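Local structure of cellulose binding protein (Clavibacter michiganensis subsp. michiganensis, 4JS7) at residues S118-A123 against L184-G189; Q144-T149 against V157-I162. The protein is the expansin-like C-terminal part of a larger enzyme that probably hydrolyses internal beta-1,4-glucosidic linkages in cellulose and related beta-glucans. The protein carries 1 engineered substitution. All coordinates share one frame; numbering follows the deposited sequence.

Contacts 1 and 2 both lie toward the surface at one end of the expansin C-terminal domain, their centres about 12 Å apart, and neither belongs to a hydrophobic core proper. Contact 1 joins two loops through side-chain packing round one methionine, whereas contact 2 starts as a backbone-bonded strand pair and then turns into packing of leucines against a proline-rich loop. Segments 118-123 and 157-162 run next to each other and tie the two together: R120 O meets I162 N at 2.9 Å and A123 N meets T158 OG1 at 3.0 Å, both probable hydrogen bonds. Along the chain, contact 2 is nested within the loop closed by contact 1.

Contact 1: residues S118-A123 against L184-G189; sequences SSRWWA and LRMAPG. With SO4 (sulfate ion), chain B.
M186 pushes its thioether against the loop 118-123 and meets four of its residues: S118 and S119 at the sulfur, R120 along the stem, A123 at the methyl. CG stands anti to the backbone N (chi1 178°), which sends the chain across to the loop; bends at chi2 and chi3 turn the methyl toward A123 and R120 CD. The sulfur rests on the S119 backbone, M186 SD to S119 CA 3.8 Å, and beside S118, M186 SD to S118 CB 3.9 Å. Beyond it, M186 CE touches the methyl of A123 (CE to A123 CB 4.1 Å). R120 and M186 slide past one another in opposite directions, the arginine bent at chi2 so that its end swings toward the methionine. M186 CB consequently sits over one guanidinium face near its rim, 3.7 Å from R120 NE. This is apolar packing against a flat group; the polar end of R120 is engaged by G165, whose carbonyl accepts from NH2, with D164 a longer, weak ion pair. At the other end P188 CG lies 4.2 Å from S118 O, a looser touch. S118 turns OG back to K115 O and G124 N, fixing its own loop. An inverse gamma turn centred on M186 presents its side chain. Within 118-123, S119 N bonds W122 O at 2.8 Å, tightening the turn that carries two exposed tryptophans. The W121 indole uses its edge: NE1 donates nearly straight to sulfate O3, 3.2 Å at 167°, the ion probably coming from the crystallisation liquor. M186 also packs on V114 and L167, between strands 111-114 and 167-173. Such loops close the beta-sandwich of an expansin C-terminal domain, and the neighbouring W121 and W122 are consistent with the aromatic surface by which these domains bind cellulose.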
ATOM      1  N   SER A 118      -5.393  -3.469 -18.734  1.00 17.39           N
ATOM      2  CA  SER A 118      -4.705  -2.247 -19.138  1.00 17.37           C
ATOM      3  C   SER A 118      -4.265  -2.296 -20.598  1.00 17.89           C
ATOM      4  O   SER A 118      -4.053  -3.368 -21.164  1.00 18.23           O
ATOM      5  CB  SER A 118      -3.482  -1.996 -18.249  1.00 17.04           C
ATOM      6  OG  SER A 118      -3.862  -1.715 -16.912  1.00 16.56           O
ATOM      7  N   SER A 119      -4.150  -1.116 -21.195  1.00 19.67           N
ATOM      8  CA  SER A 119      -3.601  -0.952 -22.534  1.00 20.45           C
ATOM      9  C   SER A 119      -3.204   0.512 -22.678  1.00 21.84           C
ATOM     10  O   SER A 119      -3.326   1.279 -21.725  1.00 20.80           O
ATOM     11  CB  SER A 119      -4.627  -1.331 -23.598  1.00 18.90           C
ATOM     12  OG  SER A 119      -5.698  -0.404 -23.626  1.00 18.82           O
ATOM     13  N   ARG A 120      -2.746   0.909 -23.861  1.00 23.92           N
ATOM     14  CA  ARG A 120      -2.300   2.284 -24.065  1.00 26.68           C
ATOM     15  C   ARG A 120      -3.467   3.253 -23.959  1.00 24.13           C
ATOM     16  O   ARG A 120      -3.283   4.418 -23.617  1.00 23.24           O
ATOM     17  CB  ARG A 120      -1.634   2.459 -25.430  1.00 34.03           C
ATOM     18  CG  ARG A 120      -0.613   1.398 -25.784  1.00 41.33           C
ATOM     19  CD  ARG A 120       0.041   0.786 -24.559  1.00 43.08           C
ATOM     20  NE  ARG A 120       1.339   0.194 -24.872  1.00 44.72           N
ATOM     21  CZ  ARG A 120       2.510   0.800 -24.687  1.00 46.54           C
ATOM     22  NH1 ARG A 120       2.572   2.027 -24.182  1.00 44.86           N
ATOM     23  NH2 ARG A 120       3.632   0.171 -25.004  1.00 46.74           N
ATOM     24  N   TRP A 121      -4.666   2.771 -24.266  1.00 25.68           N
ATOM     25  CA  TRP A 121      -5.851   3.619 -24.253  1.00 25.80           C
ATOM     26  C   TRP A 121      -6.315   3.914 -22.828  1.00 22.84           C
ATOM     27  O   TRP A 121      -6.860   4.983 -22.553  1.00 23.34           O
ATOM     28  CB  TRP A 121      -6.972   2.970 -25.069  1.00 27.97           C
ATOM     29  CG  TRP A 121      -6.644   2.893 -26.534  1.00 28.43           C
ATOM     30  CD1 TRP A 121      -6.803   3.881 -27.460  1.00 31.14           C
ATOM     31  CD2 TRP A 121      -6.083   1.774 -27.233  1.00 26.52           C
ATOM     32  NE1 TRP A 121      -6.382   3.446 -28.695  1.00 32.25           N
ATOM     33  CE2 TRP A 121      -5.936   2.155 -28.581  1.00 28.97           C
ATOM     34  CE3 TRP A 121      -5.690   0.488 -26.849  1.00 27.03           C
ATOM     35  CZ2 TRP A 121      -5.414   1.296 -29.548  1.00 28.84           C
ATOM     36  CZ3 TRP A 121      -5.172  -0.364 -27.810  1.00 30.74           C
ATOM     37  CH2 TRP A 121      -5.041   0.044 -29.145  1.00 30.10           C
ATOM     38  N   TRP A 122      -6.077   2.970 -21.924  1.00 18.88           N
ATOM     39  CA  TRP A 122      -6.440   3.130 -20.524  1.00 17.85           C
ATOM     40  C   TRP A 122      -5.732   2.067 -19.700  1.00 17.11           C
ATOM     41  O   TRP A 122      -5.776   0.884 -20.031  1.00 17.35           O
ATOM     42  CB  TRP A 122      -7.954   3.015 -20.341  1.00 18.04           C
ATOM     43  CG  TRP A 122      -8.409   3.275 -18.936  1.00 16.80           C
ATOM     44  CD1 TRP A 122      -8.693   4.489 -18.379  1.00 16.52           C
ATOM     45  CD2 TRP A 122      -8.638   2.299 -17.910  1.00 16.55           C
ATOM     46  NE1 TRP A 122      -9.085   4.330 -17.071  1.00 16.12           N
ATOM     47  CE2 TRP A 122      -9.059   2.996 -16.758  1.00 16.13           C
ATOM     48  CE3 TRP A 122      -8.527   0.906 -17.853  1.00 17.07           C
ATOM     49  CZ2 TRP A 122      -9.368   2.347 -15.564  1.00 15.82           C
ATOM     50  CZ3 TRP A 122      -8.836   0.261 -16.665  1.00 16.91           C
ATOM     51  CH2 TRP A 122      -9.252   0.983 -15.537  1.00 16.50           C
ATOM     52  N   ALA A 123      -5.072   2.488 -18.627  1.00 16.69           N
ATOM     53  CA  ALA A 123      -4.302   1.559 -17.814  1.00 16.50           C
ATOM     54  C   ALA A 123      -4.399   1.898 -16.337  1.00 15.99           C
ATOM     55  O   ALA A 123      -4.677   3.036 -15.964  1.00 15.77           O
ATOM     56  CB  ALA A 123      -2.847   1.559 -18.254  1.00 16.64           C
ATOM     57  N   LEU A 184       9.530   0.794 -18.392  1.00 19.17           N
ATOM     58  CA  LEU A 184       8.474  -0.102 -17.934  1.00 19.18           C
ATOM     59  C   LEU A 184       7.621  -0.584 -19.104  1.00 18.62           C
ATOM     60  O   LEU A 184       7.419   0.144 -20.072  1.00 19.44           O
ATOM     61  CB  LEU A 184       7.597   0.596 -16.894  1.00 19.09           C
ATOM     62  CG  LEU A 184       8.261   0.844 -15.538  1.00 19.09           C
ATOM     63  CD1 LEU A 184       7.410   1.778 -14.691  1.00 16.38           C
ATOM     64  CD2 LEU A 184       8.499  -0.473 -14.818  1.00 19.99           C
ATOM     65  N   ARG A 185       7.121  -1.811 -19.007  1.00 19.84           N
ATOM     66  CA  ARG A 185       6.341  -2.411 -20.083  1.00 21.39           C
ATOM     67  C   ARG A 185       4.852  -2.452 -19.769  1.00 19.72           C
ATOM     68  O   ARG A 185       4.447  -2.542 -18.608  1.00 18.01           O
ATOM     69  CB  ARG A 185       6.831  -3.832 -20.357  1.00 26.23           C
ATOM     70  CG  ARG A 185       8.204  -3.893 -20.999  1.00 32.41           C
ATOM     71  CD  ARG A 185       8.771  -5.302 -20.991  1.00 38.71           C
ATOM     72  NE  ARG A 185       9.338  -5.660 -19.690  1.00 42.55           N
ATOM     73  CZ  ARG A 185       8.840  -6.573 -18.858  1.00 42.67           C
ATOM     74  NH1 ARG A 185       9.452  -6.801 -17.705  1.00 43.36           N
ATOM     75  NH2 ARG A 185       7.749  -7.264 -19.164  1.00 40.53           N
ATOM     76  N   MET A 186       4.045  -2.391 -20.822  1.00 19.35           N
ATOM     77  CA  MET A 186       2.602  -2.554 -20.706  1.00 19.99           C
ATOM     78  C   MET A 186       2.303  -4.039 -20.533  1.00 19.61           C
ATOM     79  O   MET A 186       1.880  -4.713 -21.474  1.00 20.29           O
ATOM     80  CB  MET A 186       1.909  -2.010 -21.962  1.00 22.82           C
ATOM     81  CG  MET A 186       0.388  -2.159 -21.975  1.00 21.81           C
ATOM     82  SD  MET A 186      -0.436  -1.415 -20.555  1.00 20.81           S
ATOM     83  CE  MET A 186       0.230   0.245 -20.619  1.00 20.62           C
ATOM     84  N   ALA A 187       2.534  -4.544 -19.325  1.00 19.02           N
ATOM     85  CA  ALA A 187       2.487  -5.979 -19.063  1.00 20.60           C
ATOM     86  C   ALA A 187       1.620  -6.283 -17.845  1.00 19.09           C
ATOM     87  O   ALA A 187       2.135  -6.459 -16.740  1.00 18.97           O
ATOM     88  CB  ALA A 187       3.897  -6.516 -18.853  1.00 24.96           C
ATOM     89  N   PRO A 188       0.295  -6.348 -18.050  1.00 17.24           N
ATOM     90  CA  PRO A 188      -0.681  -6.616 -16.989  1.00 17.19           C
ATOM     91  C   PRO A 188      -0.294  -7.806 -16.117  1.00 17.98           C
ATOM     92  O   PRO A 188       0.076  -8.857 -16.635  1.00 15.97           O
ATOM     93  CB  PRO A 188      -1.960  -6.926 -17.770  1.00 18.57           C
ATOM     94  CG  PRO A 188      -1.812  -6.158 -19.042  1.00 17.34           C
ATOM     95  CD  PRO A 188      -0.349  -6.181 -19.366  1.00 17.70           C
ATOM     96  N   GLY A 189      -0.367  -7.630 -14.803  1.00 19.09           N
ATOM     97  CA  GLY A 189      -0.149  -8.723 -13.873  1.00 19.55           C
ATOM     98  C   GLY A 189       1.288  -8.887 -13.423  1.00 21.53           C
ATOM     99  O   GLY A 189       1.544  -9.458 -12.364  1.00 22.58           O
TER
HETATM  100  S   SO4 B 301      -4.982   5.469 -32.199  1.00 25.56           S
HETATM  101  O1  SO4 B 301      -4.378   4.139 -32.306  1.00 21.08           O
HETATM  102  O2  SO4 B 301      -5.509   5.870 -33.502  1.00 22.73           O
HETATM  103  O3  SO4 B 301      -6.058   5.428 -31.206  1.00 26.60           O
HETATM  104  O4  SO4 B 301      -3.975   6.440 -31.786  1.00 29.29           O

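Contact 2: residues Q144-T149 against V157-I162; sequences QWLPLT and VTPSPI
L146 lays CD2 against the P159 ring, 3.9 Å from P159 CD, and round them the contact is tight. With CG anti to the backbone N (chi1 -177°), the L146 branch points at 157-162 and its two methyls part there: CD1 presses on S160 OG at 3.2 Å, while CD2 reaches I162 CG2 at 3.6 Å, the two side chains crossing at about a right angle. L148 lies alongside T158 and points the same way, CG to CG2 3.8 Å; this buried pair also packs on I139 of the neighbouring strand. The backbones are clamped at T149 and V157, an antiparallel hydrogen-bonded pair: T149 N to V157 O measures 2.8 Å (164°), V157 N to T149 O 2.9 Å. The solvent side buries less. There exposed P147 contributes little area, although its carbonyl O comes close to P159 CG (3.3 Å), and exposed T149 sets OG1 against V157 CG2. Past T158, P159 has no N-H to continue the ladder, and 157-162 parts from strand 144-150 to run on beside 118-123. This is a beta hairpin of strands 144-150 and 156-157 fraying into a loop, within the beta-sandwich of the expansin C-terminal domain.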
ATOM      1  N   GLN A 144       5.816  16.366 -21.396  1.00 41.78           N
ATOM      2  CA  GLN A 144       4.892  16.588 -20.295  1.00 38.96           C
ATOM      3  C   GLN A 144       4.721  15.350 -19.418  1.00 35.18           C
ATOM      4  O   GLN A 144       5.325  14.304 -19.663  1.00 31.85           O
ATOM      5  CB  GLN A 144       3.531  17.029 -20.836  1.00 42.32           C
ATOM      6  CG  GLN A 144       3.565  18.331 -21.626  1.00 45.34           C
ATOM      7  CD  GLN A 144       4.206  19.473 -20.858  1.00 49.19           C
ATOM      8  OE1 GLN A 144       5.060  20.186 -21.386  1.00 56.87           O
ATOM      9  NE2 GLN A 144       3.789  19.659 -19.609  1.00 45.92           N
ATOM     10  N   TRP A 145       3.903  15.490 -18.382  1.00 34.05           N
ATOM     11  CA  TRP A 145       3.557  14.379 -17.510  1.00 29.95           C
ATOM     12  C   TRP A 145       2.040  14.245 -17.436  1.00 27.02           C
ATOM     13  O   TRP A 145       1.336  15.206 -17.126  1.00 27.96           O
ATOM     14  CB  TRP A 145       4.135  14.594 -16.108  1.00 29.28           C
ATOM     15  CG  TRP A 145       5.631  14.554 -16.058  1.00 30.75           C
ATOM     16  CD1 TRP A 145       6.480  15.622 -15.992  1.00 34.58           C
ATOM     17  CD2 TRP A 145       6.460  13.385 -16.067  1.00 27.56           C
ATOM     18  NE1 TRP A 145       7.783  15.191 -15.959  1.00 33.90           N
ATOM     19  CE2 TRP A 145       7.799  13.821 -16.003  1.00 29.19           C
ATOM     20  CE3 TRP A 145       6.201  12.012 -16.123  1.00 23.00           C
ATOM     21  CZ2 TRP A 145       8.873  12.935 -15.996  1.00 26.75           C
ATOM     22  CZ3 TRP A 145       7.267  11.134 -16.116  1.00 22.42           C
ATOM     23  CH2 TRP A 145       8.587  11.598 -16.052  1.00 24.57           C
ATOM     24  N   LEU A 146       1.543  13.050 -17.735  1.00 24.59           N
ATOM     25  CA  LEU A 146       0.116  12.768 -17.647  1.00 23.62           C
ATOM     26  C   LEU A 146      -0.234  12.260 -16.249  1.00 19.92           C
ATOM     27  O   LEU A 146       0.206  11.182 -15.856  1.00 17.29           O
ATOM     28  CB  LEU A 146      -0.275  11.720 -18.686  1.00 24.51           C
ATOM     29  CG  LEU A 146      -1.765  11.394 -18.744  1.00 27.32           C
ATOM     30  CD1 LEU A 146      -2.530  12.514 -19.437  1.00 29.00           C
ATOM     31  CD2 LEU A 146      -1.993  10.061 -19.440  1.00 29.75           C
ATOM     32  N   PRO A 147      -1.030  13.036 -15.496  1.00 20.66           N
ATOM     33  CA  PRO A 147      -1.387  12.661 -14.124  1.00 18.56           C
ATOM     34  C   PRO A 147      -2.450  11.563 -14.056  1.00 19.00           C
ATOM     35  O   PRO A 147      -3.502  11.679 -14.681  1.00 18.82           O
ATOM     36  CB  PRO A 147      -1.933  13.968 -13.543  1.00 19.06           C
ATOM     37  CG  PRO A 147      -2.506  14.681 -14.716  1.00 22.73           C
ATOM     38  CD  PRO A 147      -1.627  14.327 -15.888  1.00 23.91           C
ATOM     39  N   LEU A 148      -2.163  10.501 -13.307  1.00 16.21           N
ATOM     40  CA  LEU A 148      -3.138   9.444 -13.065  1.00 14.83           C
ATOM     41  C   LEU A 148      -3.959   9.771 -11.827  1.00 15.25           C
ATOM     42  O   LEU A 148      -3.562  10.602 -11.013  1.00 14.94           O
ATOM     43  CB  LEU A 148      -2.444   8.094 -12.874  1.00 14.52           C
ATOM     44  CG  LEU A 148      -1.906   7.419 -14.137  1.00 16.92           C
ATOM     45  CD1 LEU A 148      -0.774   8.225 -14.764  1.00 18.59           C
ATOM     46  CD2 LEU A 148      -1.452   6.002 -13.820  1.00 16.62           C
ATOM     47  N   THR A 149      -5.101   9.107 -11.685  1.00 15.66           N
ATOM     48  CA  THR A 149      -5.997   9.358 -10.566  1.00 15.74           C
ATOM     49  C   THR A 149      -6.023   8.159  -9.622  1.00 13.85           C
ATOM     50  O   THR A 149      -6.004   7.011 -10.058  1.00 11.87           O
ATOM     51  CB  THR A 149      -7.423   9.645 -11.056  1.00 18.42           C
ATOM     52  OG1 THR A 149      -7.872   8.564 -11.880  1.00 21.33           O
ATOM     53  CG2 THR A 149      -7.461  10.935 -11.860  1.00 20.49           C
ATOM     54  N   VAL A 157      -5.105   5.210 -12.127  1.00 11.16           N
ATOM     55  CA  VAL A 157      -5.566   5.012 -13.503  1.00 12.09           C
ATOM     56  C   VAL A 157      -5.402   6.248 -14.380  1.00 13.74           C
ATOM     57  O   VAL A 157      -5.456   7.382 -13.905  1.00 14.15           O
ATOM     58  CB  VAL A 157      -7.038   4.560 -13.547  1.00 12.08           C
ATOM     59  CG1 VAL A 157      -7.174   3.173 -12.956  1.00 12.94           C
ATOM     60  CG2 VAL A 157      -7.927   5.552 -12.810  1.00 12.18           C
ATOM     61  N   THR A 158      -5.214   6.008 -15.672  1.00 14.84           N
ATOM     62  CA  THR A 158      -4.970   7.075 -16.636  1.00 17.15           C
ATOM     63  C   THR A 158      -6.269   7.763 -17.058  1.00 19.28           C
ATOM     64  O   THR A 158      -7.300   7.109 -17.207  1.00 20.27           O
ATOM     65  CB  THR A 158      -4.274   6.524 -17.891  1.00 15.21           C
ATOM     66  OG1 THR A 158      -5.073   5.483 -18.463  1.00 11.44           O
ATOM     67  CG2 THR A 158      -2.902   5.962 -17.545  1.00 14.95           C
ATOM     68  N   PRO A 159      -6.218   9.090 -17.258  1.00 23.15           N
ATOM     69  CA  PRO A 159      -7.395   9.864 -17.661  1.00 25.19           C
ATOM     70  C   PRO A 159      -7.502  10.009 -19.178  1.00 26.04           C
ATOM     71  O   PRO A 159      -8.485  10.556 -19.679  1.00 29.29           O
ATOM     72  CB  PRO A 159      -7.124  11.224 -17.023  1.00 27.05           C
ATOM     73  CG  PRO A 159      -5.637  11.369 -17.132  1.00 27.59           C
ATOM     74  CD  PRO A 159      -5.053   9.966 -17.037  1.00 24.88           C
ATOM     75  N   SER A 160      -6.493   9.523 -19.894  1.00 24.22           N
ATOM     76  CA  SER A 160      -6.440   9.638 -21.348  1.00 24.62           C
ATOM     77  C   SER A 160      -5.286   8.782 -21.859  1.00 23.93           C
ATOM     78  O   SER A 160      -4.426   8.373 -21.077  1.00 23.40           O
ATOM     79  CB  SER A 160      -6.254  11.097 -21.766  1.00 25.81           C
ATOM     80  OG  SER A 160      -5.105  11.654 -21.160  1.00 26.78           O
ATOM     81  N   PRO A 161      -5.259   8.506 -23.172  1.00 24.25           N
ATOM     82  CA  PRO A 161      -4.289   7.541 -23.700  1.00 25.33           C
ATOM     83  C   PRO A 161      -2.838   7.946 -23.457  1.00 26.82           C
ATOM     84  O   PRO A 161      -2.533   9.130 -23.311  1.00 26.24           O
ATOM     85  CB  PRO A 161      -4.600   7.513 -25.202  1.00 25.39           C
ATOM     86  CG  PRO A 161      -6.012   8.000 -25.313  1.00 24.79           C
ATOM     87  CD  PRO A 161      -6.157   9.016 -24.222  1.00 25.48           C
ATOM     88  N   ILE A 162      -1.958   6.954 -23.406  1.00 25.07           N
ATOM     89  CA  ILE A 162      -0.530   7.204 -23.277  1.00 27.35           C
ATOM     90  C   ILE A 162       0.197   6.676 -24.507  1.00 26.97           C
ATOM     91  O   ILE A 162      -0.331   5.837 -25.239  1.00 25.01           O
ATOM     92  CB  ILE A 162       0.044   6.540 -22.019  1.00 29.54           C
ATOM     93  CG1 ILE A 162      -0.056   5.017 -22.121  1.00 27.95           C
ATOM     94  CG2 ILE A 162      -0.690   7.035 -20.779  1.00 31.13           C
ATOM     95  CD1 ILE A 162       1.199   4.309 -21.683  1.00 27.61           C
TER